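Long-range contacts in quercetin 2,3-dioxygenase (PDB 1TQ5), which oxidises the flavonoid quercetin with dioxygen in vitro, opening its ring and releasing carbon monoxide, although its physiological role is unknown: residues 45-50 against 109-114; 21-26 against 41-46; 62-67 against 114-119; 183-188 against 221-226. All coordinates share one frame; numbering follows the deposited sequence.

Interaction 1 of 4, residues 45-50 against 109-114; sequences DDVIEA and TERLHL
His113 presents a flat imidazole with the methyl CG2 of Val47 over one face, a CH-pi contact displaced toward the rim, CG2 standing 3.7 Å from His113 CD2. At the ring edge, close to its plane, lie Asp45 OD1 and the backbone oxygen of Asp46. His113 NE2 donates to Asp45 OD1 at 2.8 Å, meeting it on the syn side of a carboxylate turned only 19° from the imidazole plane. His113 CG sits anti to its backbone N (chi1 -174°), and the ring leans diagonally past its strand partner Val47 to reach Asp45. Beside it, the guanidinium of Arg111 comes obliquely to Val47, NH2 lying 4.0 Å from CG1, while its NE forms a salt bridge with Glu70.

Asp46, Ile48, Leu112 and Leu114 occupy the other face of this antiparallel pair, strands 40-48 and 112-119, neighbours in a sheet of the N-terminal, cupin-like pirin domain. Here Leu114 CD1 packs 3.8 Å from Asp46 CB, and Ile48 CD1 lies alongside, 4.1 Å from Leu112 CD2. Four backbone bonds join Asp46 to Leu114 and Ile48 to Leu112. Past the strand ends, Ala50 CB touches Glu110 O at 3.6 Å.

Asp45 spends OD1 on His113 and OD2 on a salt bridge with Arg10; its negative charge would probably favour a protonated imidazole, whose rotation the near in-plane bond and the Val47 methyl limit.

Interaction 2 of 4, residues 21-26 against 41-46; sequences WHTFSF and RVINDD
Trp21 and Asp45 face each other as a hydrogen-bonded antiparallel pair: Trp21 N reaches Asp45 O at 3.0 Å and Asp45 N returns to Trp21 O at 2.9 Å. His22 and Asn44 follow as a non-hydrogen-bonded pair, and Thr23 N then bonds to Ile43 O at 3.0 Å. Strands 18-22 and 40-48 are thus neighbours in the antiparallel sheet of the N-terminal pirin domain. Beyond Thr23 the 21-26 chain departs from strand 40-48, and a water takes over, accepting from Phe24 N at 2.9 Å and from Ile43 N at 3.0 Å. A second water bridges Thr23 OG1 and Ile43 O. On the far side of strand 40-48, Arg41 and Val42 together face Trp118 in a classic beta bulge.

Phe26 curls back over the strand. Its CG is anti to the backbone N (chi1 -169°), and the end of the Asn44 side chain lies over one face of the ring with the two planes 87° apart. Val42 CG1 comes to 3.7 Å from Phe26 CD1, while Phe26 CB covers a face of the His22 ring toward its rim. Thr23 OG1 lies 3.3 Å from Ile43 CG2, and Thr23 CG2 sits over the centre of the Phe24 ring. An alanine in place of Phe26 would probably leave the Asn44 amide freer to turn and open a gap beside Val42. The Phe26 side chain is about 7 Å from that of the metal-binding His59.

Chemically, water satisfies buried amides where strand pairing gives out, and an aromatic face accommodates a polar amide near the metal site.

Interaction 3 of 4, residues 62-67 against 114-119; sequences MEILTY and LYQIWI
Leu65 N donates to Ile117 O at 2.7 Å, and the same oxygen also receives a CA-H contact from Ile64 CA at 3.5 Å. Ile117 N answers to Leu65 O, and four further backbone bonds pair Glu63 with Ile119 and Tyr67 with Tyr115. On the face bearing Ile64, Thr66, Gln116 and Trp118, Ile64 CD1 sits almost squarely over the five-membered ring of Trp118, 3.4 Å from its CG, in a CH-pi contact. The CD1 methyl gets there through a bend at chi2 (-61°). Selenomethionine Met62 crosses the indole at about a right angle, its CE packing 3.8 Å from Trp118 CE3, while its SE makes an oblique Met-aromatic contact with the six-membered ring. An alanine in place of Trp118 would probably leave the Ile64 and Met62 methyls without their aromatic partner and deprive the metal-binding His59 of the ring it meets with planes at about 90°.

The opposite face turns to the C-terminal domain, where Leu65 and Ile119 touch Leu145. Within the N-terminal sheet, strand 63-70 lies between 90-94 and 112-119, and 112-119 in turn separates it from 40-48.

Interaction 4 of 4, residues 183-188 against 221-226; sequences VWIQVV and SEVLLF
Phe226 packs beside Trp184, the two side chains pointing the same way from a hydrogen-bonded antiparallel pair. Phe226 CD2 lies 3.8 Å from Trp184 CD1, with the ring planes 68° apart, an oblique meeting. The Phe226 edge also takes in Trp184 O, 3.4 Å from CD2, and that oxygen accepts the Phe226 N-H at 2.8 Å. Gln186 CB approaches another part of the same edge. The indole is fixed in its turn by Trp184 NE1, which donates to Gln186 OE1 at 3.1 Å, almost in the ring plane; Gln186 NE2 goes on to hydrogen-bond with Tyr115 OH.

These strands, 182-187 and 221-228, are central neighbours in a sheet of the C-terminal cupin domain, one of the two similar beta domains that face each other in this protein. The other face of the pair is aliphatic: Ile185 CG2 rests 3.8 Å from Val223 CB, with Val183 and Leu225 beside them. Ile185 packs on Ile213 and Val223 on Ile215, both from the second sheet of the domain.

Val188 marks the corner where the chain turns off. Its N still bonds to Glu222 O at 2.9 Å, though at a bent 132°, and its CG2, anti to the carbonyl carbon, reaches Leu224 CG at 3.7 Å across the strands. Alongside Val188 runs the extended Glu222 side chain, with OE2 4.1 Å from Val188 CG2 and hydrogen-bonded to Tyr67 OH of the N-terminal domain.

In the fold
Interactions 1, 2 and 3 all belong to one antiparallel sheet of the N-terminal domain, while interaction 4 lies in the C-terminal cupin domain. Strand 40-48 serves interactions 1 and 2, and strand 112-119 serves 1 and 3; the three lie on four adjacent strands, with interaction 1 farther along them. Interaction 1, nearer the surface at the end of its two strands, is partly buried and leans on charged groups. Interactions 2 and 3 are buried near the metal: 2 uses bridging waters, whereas 3 is more hydrophobic, with a methyl over an indole. Interaction 4, also buried, is mostly hydrophobic. It meets interaction 2 through Thr23 and Phe24 against Trp184, and interaction 3 through side-chain hydrogen bonds between the domains.

Interaction 1 of 4, residues 45-50 against 109-114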
# COMPACT_ATOMS: atom_id res chain seq x y z
N ASP A 45 2.60 5.73 5.78
CA ASP A 45 1.36 6.48 5.91
C ASP A 45 1.83 7.93 5.99
O ASP A 45 2.22 8.38 7.07
CB ASP A 45 0.67 6.06 7.21
CG ASP A 45 -0.71 6.65 7.38
OD1 ASP A 45 -0.92 7.81 6.96
OD2 ASP A 45 -1.58 5.95 7.96
N ASP A 46 1.80 8.64 4.87
CA ASP A 46 2.29 10.02 4.83
C ASP A 46 1.25 11.13 4.74
O ASP A 46 0.26 11.03 4.01
CB ASP A 46 3.26 10.23 3.65
CG ASP A 46 4.40 9.22 3.63
OD1 ASP A 46 4.82 8.78 4.72
OD2 ASP A 46 4.87 8.89 2.53
N VAL A 47 1.51 12.20 5.47
CA VAL A 47 0.65 13.38 5.46
C VAL A 47 1.57 14.54 5.11
O VAL A 47 2.53 14.84 5.84
CB VAL A 47 0.01 13.61 6.83
CG1 VAL A 47 -0.64 14.98 6.87
CG2 VAL A 47 -1.03 12.53 7.09
N ILE A 48 1.29 15.17 3.98
CA ILE A 48 2.10 16.27 3.47
C ILE A 48 1.39 17.62 3.45
O ILE A 48 0.25 17.74 3.01
CB ILE A 48 2.57 15.94 2.03
CG1 ILE A 48 3.40 14.65 2.05
CG2 ILE A 48 3.38 17.11 1.45
CD1 ILE A 48 3.85 14.19 0.68
N GLU A 49 2.11 18.63 3.92
CA GLU A 49 1.64 20.01 4.00
C GLU A 49 1.38 20.61 2.61
O GLU A 49 2.04 20.25 1.64
CB GLU A 49 2.70 20.84 4.73
CG GLU A 49 2.38 22.28 4.99
CD GLU A 49 3.62 23.05 5.40
OE1 GLU A 49 4.59 22.39 5.83
OE2 GLU A 49 3.63 24.29 5.30
N ALA A 50 0.42 21.52 2.52
CA ALA A 50 0.11 22.15 1.24
C ALA A 50 1.36 22.73 0.58
O ALA A 50 2.18 23.38 1.24
CB ALA A 50 -0.93 23.26 1.45
N THR A 109 -3.52 25.23 -0.19
CA THR A 109 -4.22 25.39 1.08
C THR A 109 -4.76 24.11 1.71
O THR A 109 -5.30 24.15 2.81
CB THR A 109 -5.39 26.37 0.90
OG1 THR A 109 -6.04 26.58 2.16
CG2 THR A 109 -6.40 25.81 -0.11
N GLU A 110 -4.61 22.97 1.03
CA GLU A 110 -5.13 21.71 1.56
C GLU A 110 -4.04 20.65 1.69
O GLU A 110 -3.17 20.53 0.83
CB GLU A 110 -6.24 21.20 0.64
CG GLU A 110 -7.12 20.11 1.24
CD GLU A 110 -8.19 19.65 0.27
OE1 GLU A 110 -8.95 20.51 -0.22
OE2 GLU A 110 -8.27 18.43 0.01
N ARG A 111 -4.08 19.86 2.77
CA ARG A 111 -3.08 18.83 3.00
C ARG A 111 -3.26 17.60 2.12
O ARG A 111 -4.32 17.40 1.50
CB ARG A 111 -3.07 18.39 4.47
CG ARG A 111 -4.29 17.58 4.88
CD ARG A 111 -4.13 17.02 6.29
NE ARG A 111 -5.27 16.18 6.64
CZ ARG A 111 -5.34 15.38 7.70
NH1 ARG A 111 -6.43 14.67 7.92
NH2 ARG A 111 -4.31 15.29 8.53
N LEU A 112 -2.22 16.77 2.07
CA LEU A 112 -2.25 15.55 1.29
C LEU A 112 -2.00 14.36 2.22
O LEU A 112 -1.09 14.37 3.04
CB LEU A 112 -1.17 15.59 0.20
CG LEU A 112 -0.78 14.29 -0.51
CD1 LEU A 112 -1.95 13.73 -1.30
CD2 LEU A 112 0.40 14.58 -1.43
N HIS A 113 -2.84 13.34 2.09
CA HIS A 113 -2.70 12.13 2.90
C HIS A 113 -2.63 10.94 1.96
O HIS A 113 -3.56 10.69 1.19
CB HIS A 113 -3.89 11.99 3.85
CG HIS A 113 -3.76 10.86 4.81
ND1 HIS A 113 -4.77 10.50 5.67
CD2 HIS A 113 -2.74 10.00 5.05
CE1 HIS A 113 -4.38 9.47 6.40
NE2 HIS A 113 -3.15 9.15 6.04
N LEU A 114 -1.53 10.20 2.02
CA LEU A 114 -1.37 9.04 1.15
C LEU A 114 -0.58 7.89 1.73
O LEU A 114 0.12 8.03 2.74
CB LEU A 114 -0.72 9.47 -0.17
CG LEU A 114 0.69 10.09 -0.09
CD1 LEU A 114 1.69 9.05 0.35
CD2 LEU A 114 1.08 10.63 -1.45

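Interaction 2 of 4, residues 21-26 against 41-46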
# COMPACT_ATOMS: atom_id res chain seq x y z
N TRP A 21 4.28 7.62 9.15
CA TRP A 21 4.23 6.45 10.03
C TRP A 21 4.73 5.28 9.19
O TRP A 21 4.20 5.01 8.11
CB TRP A 21 2.81 6.20 10.54
CG TRP A 21 2.34 7.30 11.44
CD1 TRP A 21 1.86 8.52 11.06
CD2 TRP A 21 2.39 7.31 12.87
NE1 TRP A 21 1.61 9.29 12.17
CE2 TRP A 21 1.93 8.57 13.30
CE3 TRP A 21 2.79 6.37 13.83
CZ2 TRP A 21 1.85 8.92 14.65
CZ3 TRP A 21 2.71 6.72 15.18
CH2 TRP A 21 2.24 7.99 15.57
N HIS A 22 5.76 4.60 9.67
CA HIS A 22 6.35 3.47 8.95
C HIS A 22 5.89 2.13 9.48
O HIS A 22 6.08 1.82 10.67
CB HIS A 22 7.87 3.52 9.06
CG HIS A 22 8.46 4.82 8.62
ND1 HIS A 22 8.38 5.27 7.32
CD2 HIS A 22 9.13 5.78 9.30
CE1 HIS A 22 8.97 6.45 7.22
NE2 HIS A 22 9.43 6.78 8.41
N THR A 23 5.33 1.30 8.61
CA THR A 23 4.89 -0.02 9.03
C THR A 23 6.09 -0.95 9.20
O THR A 23 6.09 -1.80 10.09
CB THR A 23 3.91 -0.63 8.02
OG1 THR A 23 2.68 0.11 8.04
CG2 THR A 23 3.63 -2.08 8.37
N PHE A 24 7.09 -0.79 8.34
CA PHE A 24 8.30 -1.62 8.37
C PHE A 24 9.54 -0.74 8.47
O PHE A 24 9.49 0.46 8.19
CB PHE A 24 8.45 -2.45 7.09
CG PHE A 24 7.26 -3.31 6.77
CD1 PHE A 24 6.98 -4.44 7.51
CD2 PHE A 24 6.40 -2.96 5.74
CE1 PHE A 24 5.87 -5.23 7.24
CE2 PHE A 24 5.28 -3.73 5.45
CZ PHE A 24 5.02 -4.87 6.20
N SER A 25 10.66 -1.36 8.84
CA SER A 25 11.93 -0.66 8.94
C SER A 25 12.09 0.20 7.68
O SER A 25 11.94 -0.30 6.56
CB SER A 25 13.09 -1.66 9.02
OG SER A 25 12.89 -2.59 10.07
N PHE A 26 12.37 1.48 7.87
CA PHE A 26 12.52 2.40 6.76
C PHE A 26 13.62 3.41 7.06
O PHE A 26 13.64 4.00 8.14
CB PHE A 26 11.21 3.15 6.50
CG PHE A 26 11.19 3.92 5.22
CD1 PHE A 26 11.03 3.27 4.00
CD2 PHE A 26 11.34 5.30 5.21
CE1 PHE A 26 11.02 3.98 2.80
CE2 PHE A 26 11.32 6.03 4.02
CZ PHE A 26 11.16 5.36 2.81
N ARG A 41 7.75 -4.57 1.07
CA ARG A 41 8.86 -4.00 1.81
C ARG A 41 8.57 -2.70 2.56
O ARG A 41 9.14 -2.47 3.63
CB ARG A 41 10.04 -3.77 0.85
CG ARG A 41 10.60 -5.05 0.22
CD ARG A 41 10.95 -6.08 1.29
NE ARG A 41 11.69 -7.22 0.76
CZ ARG A 41 12.94 -7.15 0.29
NH1 ARG A 41 13.59 -5.99 0.30
NH2 ARG A 41 13.53 -8.24 -0.17
N VAL A 42 7.70 -1.87 2.01
CA VAL A 42 7.40 -0.58 2.64
C VAL A 42 5.92 -0.18 2.60
O VAL A 42 5.22 -0.40 1.61
CB VAL A 42 8.19 0.55 1.94
CG1 VAL A 42 7.94 1.88 2.62
CG2 VAL A 42 9.69 0.23 1.94
N ILE A 43 5.44 0.37 3.72
CA ILE A 43 4.09 0.91 3.83
C ILE A 43 4.24 2.15 4.68
O ILE A 43 4.36 2.08 5.91
CB ILE A 43 3.08 -0.03 4.54
CG1 ILE A 43 2.62 -1.15 3.61
CG2 ILE A 43 1.82 0.77 4.93
CD1 ILE A 43 3.69 -2.11 3.25
N ASN A 44 4.27 3.29 4.02
CA ASN A 44 4.39 4.55 4.72
C ASN A 44 3.08 5.30 4.62
O ASN A 44 2.51 5.47 3.54
CB ASN A 44 5.54 5.38 4.14
CG ASN A 44 6.90 4.81 4.47
OD1 ASN A 44 7.05 4.05 5.43
ND2 ASN A 44 7.91 5.19 3.70
N ASP A 45 2.60 5.73 5.78
CA ASP A 45 1.36 6.48 5.91
C ASP A 45 1.83 7.93 5.99
O ASP A 45 2.22 8.38 7.07
CB ASP A 45 0.67 6.06 7.21
CG ASP A 45 -0.71 6.65 7.38
OD1 ASP A 45 -0.92 7.81 6.96
OD2 ASP A 45 -1.58 5.95 7.96
N ASP A 46 1.80 8.64 4.87
CA ASP A 46 2.29 10.02 4.83
C ASP A 46 1.25 11.13 4.74
O ASP A 46 0.26 11.03 4.01
CB ASP A 46 3.26 10.23 3.65
CG ASP A 46 4.40 9.22 3.63
OD1 ASP A 46 4.82 8.78 4.72
OD2 ASP A 46 4.87 8.89 2.53
O HOH W 1 2.00 2.71 7.91
O HOH W 2 7.31 0.93 6.04

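Interaction 3 of 4, residues 62-67 against 114-119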
# COMPACT_ATOMS: atom_id res chain seq x y z
N MSE A 62 12.38 -1.65 -8.11
CA MSE A 62 11.36 -1.57 -7.07
C MSE A 62 10.05 -1.06 -7.66
O MSE A 62 10.04 -0.15 -8.49
CB MSE A 62 11.82 -0.64 -5.94
CG MSE A 62 10.98 -0.70 -4.66
SE MSE A 62 11.18 -2.20 -3.65
CE MSE A 62 12.71 -1.85 -2.81
N GLU A 63 8.94 -1.67 -7.24
CA GLU A 63 7.61 -1.26 -7.70
C GLU A 63 7.08 -0.32 -6.64
O GLU A 63 6.89 -0.71 -5.49
CB GLU A 63 6.68 -2.48 -7.82
CG GLU A 63 7.17 -3.56 -8.79
CD GLU A 63 7.13 -3.12 -10.25
OE1 GLU A 63 6.04 -3.14 -10.85
OE2 GLU A 63 8.19 -2.74 -10.78
N ILE A 64 6.85 0.94 -7.01
CA ILE A 64 6.35 1.94 -6.07
C ILE A 64 4.89 2.27 -6.34
O ILE A 64 4.55 2.85 -7.37
CB ILE A 64 7.17 3.24 -6.15
CG1 ILE A 64 8.66 2.94 -6.07
CG2 ILE A 64 6.76 4.17 -5.02
CD1 ILE A 64 9.08 2.26 -4.78
N LEU A 65 4.04 1.92 -5.39
CA LEU A 65 2.61 2.17 -5.52
C LEU A 65 2.14 3.27 -4.56
O LEU A 65 2.52 3.28 -3.39
CB LEU A 65 1.83 0.90 -5.22
CG LEU A 65 0.32 1.06 -5.05
CD1 LEU A 65 -0.33 1.26 -6.41
CD2 LEU A 65 -0.24 -0.16 -4.36
N THR A 66 1.31 4.18 -5.07
CA THR A 66 0.77 5.26 -4.25
C THR A 66 -0.76 5.19 -4.20
O THR A 66 -1.40 4.99 -5.23
CB THR A 66 1.15 6.65 -4.81
OG1 THR A 66 2.56 6.73 -5.00
CG2 THR A 66 0.69 7.74 -3.85
N TYR A 67 -1.32 5.33 -3.01
CA TYR A 67 -2.77 5.35 -2.83
C TYR A 67 -3.11 6.64 -2.08
O TYR A 67 -2.74 6.81 -0.92
CB TYR A 67 -3.24 4.13 -2.04
CG TYR A 67 -4.74 4.09 -1.82
CD1 TYR A 67 -5.62 4.57 -2.79
CD2 TYR A 67 -5.28 3.55 -0.65
CE1 TYR A 67 -7.01 4.52 -2.60
CE2 TYR A 67 -6.66 3.49 -0.45
CZ TYR A 67 -7.52 3.98 -1.44
OH TYR A 67 -8.88 3.92 -1.26
N LEU A 114 -1.53 10.20 2.02
CA LEU A 114 -1.37 9.04 1.15
C LEU A 114 -0.58 7.89 1.73
O LEU A 114 0.12 8.03 2.74
CB LEU A 114 -0.72 9.47 -0.17
CG LEU A 114 0.69 10.09 -0.09
CD1 LEU A 114 1.69 9.05 0.35
CD2 LEU A 114 1.08 10.63 -1.45
N TYR A 115 -0.71 6.73 1.09
CA TYR A 115 0.04 5.55 1.46
C TYR A 115 1.08 5.38 0.37
O TYR A 115 0.77 5.47 -0.82
CB TYR A 115 -0.84 4.29 1.47
CG TYR A 115 -1.47 3.96 2.80
CD1 TYR A 115 -2.83 4.15 3.02
CD2 TYR A 115 -0.71 3.42 3.83
CE1 TYR A 115 -3.42 3.81 4.24
CE2 TYR A 115 -1.29 3.08 5.06
CZ TYR A 115 -2.65 3.28 5.25
OH TYR A 115 -3.23 2.93 6.45
N GLN A 116 2.33 5.17 0.76
CA GLN A 116 3.41 4.95 -0.20
C GLN A 116 3.85 3.50 0.02
O GLN A 116 4.46 3.18 1.03
CB GLN A 116 4.58 5.90 0.06
CG GLN A 116 4.42 7.26 -0.59
CD GLN A 116 4.48 7.19 -2.11
OE1 GLN A 116 5.51 6.87 -2.69
NE2 GLN A 116 3.36 7.48 -2.75
N ILE A 117 3.53 2.65 -0.95
CA ILE A 117 3.83 1.22 -0.87
C ILE A 117 4.97 0.79 -1.80
O ILE A 117 4.99 1.14 -2.98
CB ILE A 117 2.58 0.40 -1.25
CG1 ILE A 117 1.37 0.91 -0.45
CG2 ILE A 117 2.83 -1.08 -1.01
CD1 ILE A 117 1.53 0.83 1.04
N TRP A 118 5.92 0.01 -1.28
CA TRP A 118 7.04 -0.49 -2.08
C TRP A 118 6.97 -2.01 -2.17
O TRP A 118 6.88 -2.70 -1.16
CB TRP A 118 8.39 -0.11 -1.47
CG TRP A 118 8.74 1.35 -1.54
CD1 TRP A 118 7.88 2.41 -1.63
CD2 TRP A 118 10.05 1.91 -1.41
NE1 TRP A 118 8.57 3.59 -1.56
CE2 TRP A 118 9.91 3.31 -1.43
CE3 TRP A 118 11.34 1.36 -1.29
CZ2 TRP A 118 11.00 4.18 -1.32
CZ3 TRP A 118 12.42 2.22 -1.18
CH2 TRP A 118 12.25 3.62 -1.19
N ILE A 119 7.02 -2.52 -3.40
CA ILE A 119 6.96 -3.95 -3.63
C ILE A 119 8.19 -4.40 -4.41
O ILE A 119 8.47 -3.89 -5.49
CB ILE A 119 5.68 -4.33 -4.39
CG1 ILE A 119 4.47 -4.04 -3.50
CG2 ILE A 119 5.72 -5.81 -4.80
CD1 ILE A 119 3.15 -4.16 -4.22

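Interaction 4 of 4, residues 183-188 against 221-226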
# COMPACT_ATOMS: atom_id res chain seq x y z
N VAL A 183 -0.32 -13.20 3.62
CA VAL A 183 -1.26 -12.11 3.42
C VAL A 183 -1.08 -10.97 4.41
O VAL A 183 -0.90 -11.18 5.61
CB VAL A 183 -2.72 -12.60 3.54
CG1 VAL A 183 -3.67 -11.42 3.52
CG2 VAL A 183 -3.04 -13.56 2.41
N TRP A 184 -1.12 -9.75 3.89
CA TRP A 184 -1.03 -8.58 4.74
C TRP A 184 -2.30 -7.79 4.52
O TRP A 184 -2.70 -7.52 3.38
CB TRP A 184 0.16 -7.70 4.40
CG TRP A 184 0.26 -6.51 5.32
CD1 TRP A 184 -0.42 -5.33 5.22
CD2 TRP A 184 1.07 -6.40 6.50
NE1 TRP A 184 -0.09 -4.49 6.25
CE2 TRP A 184 0.83 -5.12 7.05
CE3 TRP A 184 1.98 -7.25 7.14
CZ2 TRP A 184 1.47 -4.67 8.22
CZ3 TRP A 184 2.61 -6.81 8.30
CH2 TRP A 184 2.35 -5.53 8.82
N ILE A 185 -2.95 -7.44 5.62
CA ILE A 185 -4.15 -6.65 5.52
C ILE A 185 -3.89 -5.34 6.24
O ILE A 185 -3.53 -5.32 7.42
CB ILE A 185 -5.35 -7.35 6.16
CG1 ILE A 185 -5.69 -8.61 5.34
CG2 ILE A 185 -6.54 -6.39 6.23
CD1 ILE A 185 -6.84 -9.41 5.89
N GLN A 186 -4.08 -4.24 5.51
CA GLN A 186 -3.90 -2.91 6.05
C GLN A 186 -5.28 -2.27 6.10
O GLN A 186 -5.95 -2.14 5.07
CB GLN A 186 -3.00 -2.09 5.13
CG GLN A 186 -2.61 -0.71 5.67
CD GLN A 186 -1.83 -0.79 6.97
OE1 GLN A 186 -1.16 -1.80 7.25
NE2 GLN A 186 -1.90 0.27 7.77
N VAL A 187 -5.72 -1.88 7.30
CA VAL A 187 -7.02 -1.25 7.43
C VAL A 187 -6.88 0.24 7.11
O VAL A 187 -6.27 0.99 7.87
CB VAL A 187 -7.59 -1.41 8.86
CG1 VAL A 187 -9.01 -0.84 8.92
CG2 VAL A 187 -7.60 -2.88 9.27
N VAL A 188 -7.43 0.65 5.97
CA VAL A 188 -7.37 2.06 5.59
C VAL A 188 -8.27 2.84 6.55
O VAL A 188 -7.92 3.92 7.01
CB VAL A 188 -7.85 2.25 4.14
CG1 VAL A 188 -7.84 3.73 3.78
CG2 VAL A 188 -6.95 1.47 3.20
N SER A 221 -16.07 -0.25 6.59
CA SER A 221 -14.62 -0.22 6.54
C SER A 221 -14.07 -0.40 5.14
O SER A 221 -14.80 -0.60 4.17
CB SER A 221 -14.06 -1.34 7.42
OG SER A 221 -14.63 -1.31 8.72
N GLU A 222 -12.74 -0.30 5.05
CA GLU A 222 -12.04 -0.51 3.79
C GLU A 222 -10.65 -1.02 4.16
O GLU A 222 -9.98 -0.44 5.01
CB GLU A 222 -11.92 0.78 2.99
CG GLU A 222 -11.15 0.60 1.68
CD GLU A 222 -11.10 1.86 0.84
OE1 GLU A 222 -12.18 2.39 0.50
OE2 GLU A 222 -9.98 2.32 0.53
N VAL A 223 -10.25 -2.12 3.53
CA VAL A 223 -8.94 -2.68 3.78
C VAL A 223 -8.26 -2.99 2.46
O VAL A 223 -8.91 -3.17 1.43
CB VAL A 223 -9.00 -4.01 4.58
CG1 VAL A 223 -9.64 -3.76 5.94
CG2 VAL A 223 -9.78 -5.06 3.80
N LEU A 224 -6.93 -3.03 2.52
CA LEU A 224 -6.11 -3.37 1.37
C LEU A 224 -5.64 -4.77 1.70
O LEU A 224 -5.11 -5.01 2.79
CB LEU A 224 -4.91 -2.43 1.26
CG LEU A 224 -5.20 -0.94 1.04
CD1 LEU A 224 -3.89 -0.19 0.93
CD2 LEU A 224 -6.02 -0.74 -0.23
N LEU A 225 -5.86 -5.71 0.79
CA LEU A 225 -5.45 -7.08 1.03
C LEU A 225 -4.35 -7.46 0.06
O LEU A 225 -4.57 -7.52 -1.15
CB LEU A 225 -6.63 -8.04 0.91
CG LEU A 225 -6.36 -9.48 1.37
CD1 LEU A 225 -7.63 -10.11 1.93
CD2 LEU A 225 -5.81 -10.30 0.21
N PHE A 226 -3.16 -7.67 0.61
CA PHE A 226 -1.99 -8.04 -0.17
C PHE A 226 -1.83 -9.56 -0.15
O PHE A 226 -1.61 -10.13 0.91
CB PHE A 226 -0.73 -7.44 0.46
CG PHE A 226 -0.69 -5.94 0.41
CD1 PHE A 226 -0.08 -5.28 -0.65
CD2 PHE A 226 -1.21 -5.18 1.46
CE1 PHE A 226 0.01 -3.89 -0.66
CE2 PHE A 226 -1.12 -3.80 1.46
CZ PHE A 226 -0.51 -3.15 0.39